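Probable oxidoreductase (Mycobacterium abscessus, PDB 4EYE) probably catalyses an NAD(P)H-dependent redox reaction, as a member of the quinone oxidoreductase-like branch of the medium-chain dehydrogenases. Local coordinates at residues Val53-Ala58 against Ile84-Val89; Gly88-Ala93 against Asp103-Phe108. All blocks are in the same frame, centred on the assembly; numbering follows the deposited sequence.

Interaction 1. Residues Val53-Ala58 against Ile84-Val89; sequences VDVKAA and IETAGV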
loop_
_atom_site.group_PDB
_atom_site.type_symbol
_atom_site.label_atom_id
_atom_site.label_comp_id
_atom_site.label_asym_id
_atom_site.label_seq_id
_atom_site.Cartn_x
_atom_site.Cartn_y
_atom_site.Cartn_z
ATOM N N VAL A 53 11.076 -17.398 1.242
ATOM C CA VAL A 53 10.601 -16.797 2.515
ATOM C C VAL A 53 9.445 -17.644 3.033
ATOM O O VAL A 53 8.498 -17.932 2.279
ATOM C CB VAL A 53 10.095 -15.350 2.316
ATOM C CG1 VAL A 53 9.639 -14.723 3.637
ATOM C CG2 VAL A 53 11.182 -14.436 1.737
ATOM N N ASP A 54 9.519 -18.030 4.317
ATOM C CA ASP A 54 8.385 -18.544 5.045
ATOM C C ASP A 54 7.464 -17.379 5.434
ATOM O O ASP A 54 7.812 -16.522 6.255
ATOM C CB ASP A 54 8.800 -19.320 6.334
ATOM C CG ASP A 54 9.436 -20.664 6.021
ATOM O OD1 ASP A 54 9.578 -21.040 4.841
ATOM O OD2 ASP A 54 9.841 -21.376 6.946
ATOM N N VAL A 55 6.271 -17.380 4.855
ATOM C CA VAL A 55 5.367 -16.227 4.956
ATOM C C VAL A 55 4.713 -16.257 6.325
ATOM O O VAL A 55 4.088 -17.269 6.678
ATOM C CB VAL A 55 4.304 -16.239 3.819
ATOM C CG1 VAL A 55 3.299 -15.096 3.955
ATOM C CG2 VAL A 55 4.992 -16.177 2.448
ATOM N N LYS A 56 4.848 -15.158 7.075
ATOM C CA LYS A 56 4.095 -14.957 8.316
ATOM C C LYS A 56 2.926 -14.008 8.176
ATOM O O LYS A 56 2.015 -14.036 8.964
ATOM C CB LYS A 56 5.041 -14.463 9.447
ATOM C CG LYS A 56 6.269 -15.388 9.629
ATOM C CD LYS A 56 5.858 -16.736 10.236
ATOM C CE LYS A 56 7.012 -17.746 10.209
ATOM N NZ LYS A 56 6.513 -19.083 10.602
ATOM N N ALA A 57 2.991 -13.078 7.217
ATOM C CA ALA A 57 1.874 -12.242 6.943
ATOM C C ALA A 57 1.899 -11.905 5.424
ATOM O O ALA A 57 2.944 -11.566 4.887
ATOM C CB ALA A 57 1.910 -10.987 7.836
ATOM N N ALA A 58 0.773 -12.050 4.770
ATOM C CA ALA A 58 0.600 -11.682 3.345
ATOM C C ALA A 58 -0.333 -10.503 3.259
ATOM O O ALA A 58 -1.477 -10.565 3.727
ATOM C CB ALA A 58 -0.000 -12.856 2.557
ATOM N N ILE A 84 0.952 -9.828 -3.718
ATOM C CA ILE A 84 2.160 -9.144 -4.085
ATOM C C ILE A 84 3.106 -8.954 -2.913
ATOM O O ILE A 84 4.297 -8.863 -3.124
ATOM C CB ILE A 84 1.855 -7.771 -4.687
ATOM C CG1 ILE A 84 1.165 -7.922 -6.059
ATOM C CG2 ILE A 84 3.123 -6.922 -4.678
ATOM C CD1 ILE A 84 0.856 -6.557 -6.733
ATOM N N GLU A 85 2.591 -8.863 -1.713
ATOM C CA GLU A 85 3.345 -8.384 -0.549
ATOM C C GLU A 85 3.406 -9.473 0.496
ATOM O O GLU A 85 2.350 -9.959 0.891
ATOM C CB GLU A 85 2.555 -7.269 0.155
ATOM C CG GLU A 85 2.297 -6.027 -0.565
ATOM C CD GLU A 85 1.348 -5.151 0.225
ATOM O OE1 GLU A 85 0.150 -5.582 0.386
ATOM O OE2 GLU A 85 1.794 -4.068 0.655
ATOM N N THR A 86 4.606 -9.794 0.973
ATOM C CA THR A 86 4.806 -10.764 2.094
ATOM C C THR A 86 5.849 -10.291 3.076
ATOM O O THR A 86 6.756 -9.490 2.730
ATOM C CB THR A 86 5.211 -12.177 1.602
ATOM O OG1 THR A 86 6.389 -12.130 0.785
ATOM C CG2 THR A 86 4.031 -12.842 0.783
ATOM N N ALA A 87 5.741 -10.794 4.305
ATOM C CA ALA A 87 6.748 -10.637 5.291
ATOM C C ALA A 87 6.852 -11.950 6.068
ATOM O O ALA A 87 5.844 -12.633 6.320
ATOM C CB ALA A 87 6.435 -9.457 6.220
ATOM N N GLY A 88 8.080 -12.320 6.417
ATOM C CA GLY A 88 8.312 -13.547 7.161
ATOM C C GLY A 88 9.799 -13.777 7.436
ATOM O O GLY A 88 10.510 -12.821 7.741
ATOM N N VAL A 89 10.243 -15.029 7.293
ATOM C CA VAL A 89 11.586 -15.422 7.701
ATOM C C VAL A 89 12.208 -16.126 6.531
ATOM O O VAL A 89 11.606 -17.005 5.903
ATOM C CB VAL A 89 11.559 -16.344 8.976
ATOM C CG1 VAL A 89 12.939 -16.840 9.369
ATOM C CG2 VAL A 89 10.985 -15.593 10.159
#
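Val55 and Thr86 meet through methyl groups, and their first torsions explain how: with chi1 at 176° for Val55 and 56° for Thr86, CG2 of each residue lies opposite its own carbonyl carbon and beside its backbone N. The two side chains cross at about a right angle, with Val55 CG2 3.8 Å from Thr86 CG2, and Val55 CG1 touches the same threonine methyl. Val118 of strand 117-120 packs on both residues, which completes a buried apolar patch.

The backbone bonds beside this patch record a break in the register. Ala87 O accepts two donors, Lys56 N at 2.8 Å in the carbonyl plane and Ala57 N at 3.0 Å somewhat tilted from it. Ala87 N returns a bond to Ala57 O, also at 3.0 Å. Two residues thus face one, a classic beta bulge, and the antiparallel register slips from Val55-Gly88 to Ala57-Ala87. The bulge belongs to the GroES-like domain and marks the corner at Lys56 between strands 51-55 and 57-59; the short axes of 53-55 and 85-89 make an angle of 112°.

Before the corner, Asp54 and Val89 form a hydrogen-bonded pair, with Asp54 N 2.8 Å from Val89 O and Val89 N 3.0 Å from Asp54 O. Gly88, which carries no side chain, slips in close: its CA comes within 3.1 Å of Asp54 O, a CA-H...O contact. Over the same glycine lies the aliphatic start of Lys56, CG being 3.7 Å from Gly88 CA; the chain then bends at chi2 and carries its end away from the partner strand. The acidic side chains find their polar partners elsewhere: Asp54 forms a salt bridge with Arg91, while Glu85 pairs with Lys337 and also accepts a hydrogen bond from Ala142 N.

Interaction 2. Residues Gly88-Ala93 against Asp103-Phe108; sequences GVVRSA and DRVMAF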
loop_
_atom_site.group_PDB
_atom_site.type_symbol
_atom_site.label_atom_id
_atom_site.label_comp_id
_atom_site.label_asym_id
_atom_site.label_seq_id
_atom_site.Cartn_x
_atom_site.Cartn_y
_atom_site.Cartn_z
ATOM N N GLY A 88 8.080 -12.320 6.417
ATOM C CA GLY A 88 8.312 -13.547 7.161
ATOM C C GLY A 88 9.799 -13.777 7.436
ATOM O O GLY A 88 10.510 -12.821 7.741
ATOM N N VAL A 89 10.243 -15.029 7.293
ATOM C CA VAL A 89 11.586 -15.422 7.701
ATOM C C VAL A 89 12.208 -16.126 6.531
ATOM O O VAL A 89 11.606 -17.005 5.903
ATOM C CB VAL A 89 11.559 -16.344 8.976
ATOM C CG1 VAL A 89 12.939 -16.840 9.369
ATOM C CG2 VAL A 89 10.985 -15.593 10.159
ATOM N N VAL A 90 13.411 -15.727 6.203
ATOM C CA VAL A 90 14.118 -16.369 5.114
ATOM C C VAL A 90 14.402 -17.827 5.454
ATOM O O VAL A 90 14.937 -18.101 6.519
ATOM C CB VAL A 90 15.446 -15.681 4.850
ATOM C CG1 VAL A 90 16.312 -16.518 3.901
ATOM C CG2 VAL A 90 15.224 -14.231 4.319
ATOM N N ARG A 91 14.073 -18.725 4.520
ATOM C CA ARG A 91 14.423 -20.147 4.541
ATOM C C ARG A 91 15.714 -20.431 3.736
ATOM O O ARG A 91 16.613 -21.078 4.242
ATOM C CB ARG A 91 13.300 -20.966 3.952
ATOM C CG ARG A 91 13.572 -22.462 3.847
ATOM C CD ARG A 91 12.339 -23.258 3.486
ATOM N NE ARG A 91 11.374 -23.301 4.586
ATOM C CZ ARG A 91 11.391 -24.201 5.585
ATOM N NH1 ARG A 91 12.315 -25.161 5.642
ATOM N NH2 ARG A 91 10.462 -24.152 6.517
ATOM N N SER A 92 15.827 -19.905 2.519
ATOM C CA SER A 92 17.056 -19.997 1.743
ATOM C C SER A 92 17.304 -18.708 0.941
ATOM O O SER A 92 16.355 -17.929 0.636
ATOM C CB SER A 92 17.031 -21.195 0.796
ATOM O OG SER A 92 15.968 -21.105 -0.156
ATOM N N ALA A 93 18.580 -18.512 0.613
ATOM C CA ALA A 93 19.041 -17.333 -0.107
ATOM C C ALA A 93 20.436 -17.619 -0.698
ATOM O O ALA A 93 21.203 -18.392 -0.125
ATOM C CB ALA A 93 19.082 -16.124 0.802
ATOM N N ASP A 103 16.728 -14.521 8.657
ATOM C CA ASP A 103 16.521 -13.105 8.569
ATOM C C ASP A 103 15.002 -12.826 8.466
ATOM O O ASP A 103 14.263 -13.536 7.730
ATOM C CB ASP A 103 17.201 -12.495 7.355
ATOM C CG ASP A 103 18.748 -12.395 7.488
ATOM O OD1 ASP A 103 19.333 -12.602 8.550
ATOM O OD2 ASP A 103 19.360 -12.103 6.460
ATOM N N ARG A 104 14.578 -11.803 9.185
ATOM C CA ARG A 104 13.222 -11.284 9.067
ATOM C C ARG A 104 13.189 -10.286 7.879
ATOM O O ARG A 104 13.884 -9.246 7.891
ATOM C CB ARG A 104 12.846 -10.543 10.320
ATOM C CG ARG A 104 12.676 -11.436 11.534
ATOM C CD ARG A 104 12.237 -10.555 12.693
ATOM N NE ARG A 104 10.863 -10.149 12.490
ATOM C CZ ARG A 104 10.301 -8.984 12.840
ATOM N NH1 ARG A 104 10.999 -7.961 13.345
ATOM N NH2 ARG A 104 9.002 -8.814 12.567
ATOM N N VAL A 105 12.402 -10.599 6.870
ATOM C CA VAL A 105 12.411 -9.837 5.618
ATOM C C VAL A 105 10.974 -9.520 5.151
ATOM O O VAL A 105 9.992 -10.196 5.527
ATOM C CB VAL A 105 13.142 -10.600 4.499
ATOM C CG1 VAL A 105 14.669 -10.711 4.762
ATOM C CG2 VAL A 105 12.459 -11.974 4.250
ATOM N N MET A 106 10.902 -8.457 4.348
ATOM C CA MET A 106 9.769 -8.099 3.532
ATOM C C MET A 106 10.101 -8.491 2.087
ATOM O O MET A 106 11.266 -8.426 1.682
ATOM C CB MET A 106 9.532 -6.606 3.619
ATOM C CG MET A 106 9.079 -6.173 5.004
ATOM S SD MET A 106 9.593 -4.513 5.474
ATOM C CE MET A 106 8.833 -3.518 4.214
ATOM N N ALA A 107 9.088 -8.908 1.326
ATOM C CA ALA A 107 9.286 -9.419 -0.014
ATOM C C ALA A 107 8.152 -8.896 -0.920
ATOM O O ALA A 107 6.983 -8.722 -0.488
ATOM C CB ALA A 107 9.280 -10.942 -0.011
ATOM N N PHE A 108 8.478 -8.641 -2.173
ATOM C CA PHE A 108 7.434 -8.381 -3.141
ATOM C C PHE A 108 7.640 -9.158 -4.402
ATOM O O PHE A 108 8.770 -9.348 -4.812
ATOM C CB PHE A 108 7.285 -6.906 -3.381
ATOM C CG PHE A 108 8.531 -6.213 -3.841
ATOM C CD1 PHE A 108 8.708 -5.962 -5.196
ATOM C CD2 PHE A 108 9.475 -5.715 -2.941
ATOM C CE1 PHE A 108 9.842 -5.301 -5.661
ATOM C CE2 PHE A 108 10.624 -5.018 -3.421
ATOM C CZ PHE A 108 10.793 -4.811 -4.772
#
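Val90 presses a single methyl against Val105: Val90 CG2 lies 3.6 Å from Val105 CG1 and equally 3.6 Å from Val105 CG2, so it sits astride the fork of the other valine. At Val90, chi1 of 169° sets CG1 anti to the backbone N, and CG2 therefore lies beside that N, facing Val105; the two side chains cross at about a right angle. Asp103 CB flanks the same methyl at 4.0 Å. The two valines form the tight, buried part of the contact, with the partly exposed Asp103 at its margin.

Three backbone bonds join the two segments. Gly88 N reaches Val105 O at 3.0 Å, and Val105 N reaches Gly88 O at the same 3.0 Å. Val90 N binds Asp103 O at 2.8 Å.

The other face is looser and partly exposed. Val89 and Arg104 form a non-hydrogen-bonded pair there, yet their side chains do not touch; Val89 CG1 merely rests 3.9 Å from Asp103 O. Arg104, bent at chi3, forms a salt bridge with Asp134 and a hydrogen bond to Leu132 O. Beyond Val90 the chain turns at Arg91 and leaves its partner.

Val53 of strand 51-55 and Ile125 of strand 125-127 cover Val105, Val51 and Ile99 pack on Val90, and Met106 leans on Ala137 and Leu140 of helix 134-140.

Overall arrangement
From the N terminus, strand 51-55 turns its corner into 57-59, and the chain then passes through helix 62-68 before strand 85-92 returns: interaction 1 closes that loop. Strand 85-92 runs on into a short connection without helix or strand, closed by interaction 2 as a hairpin with 104-108. The contacts follow one another instead of nesting, sharing Gly88 and Val89, with centres about 7 Å apart. Strand 85-92 pairs with 51-55 and 57-59 in interaction 1 and with 104-108 in interaction 2; a probable hydrogen bond from Ala107 N to Thr86 O joins the two contacts directly. Further pairings extend the sheet from 57-59 to the C-terminal strand 337-341 and from 104-108 to 125-127.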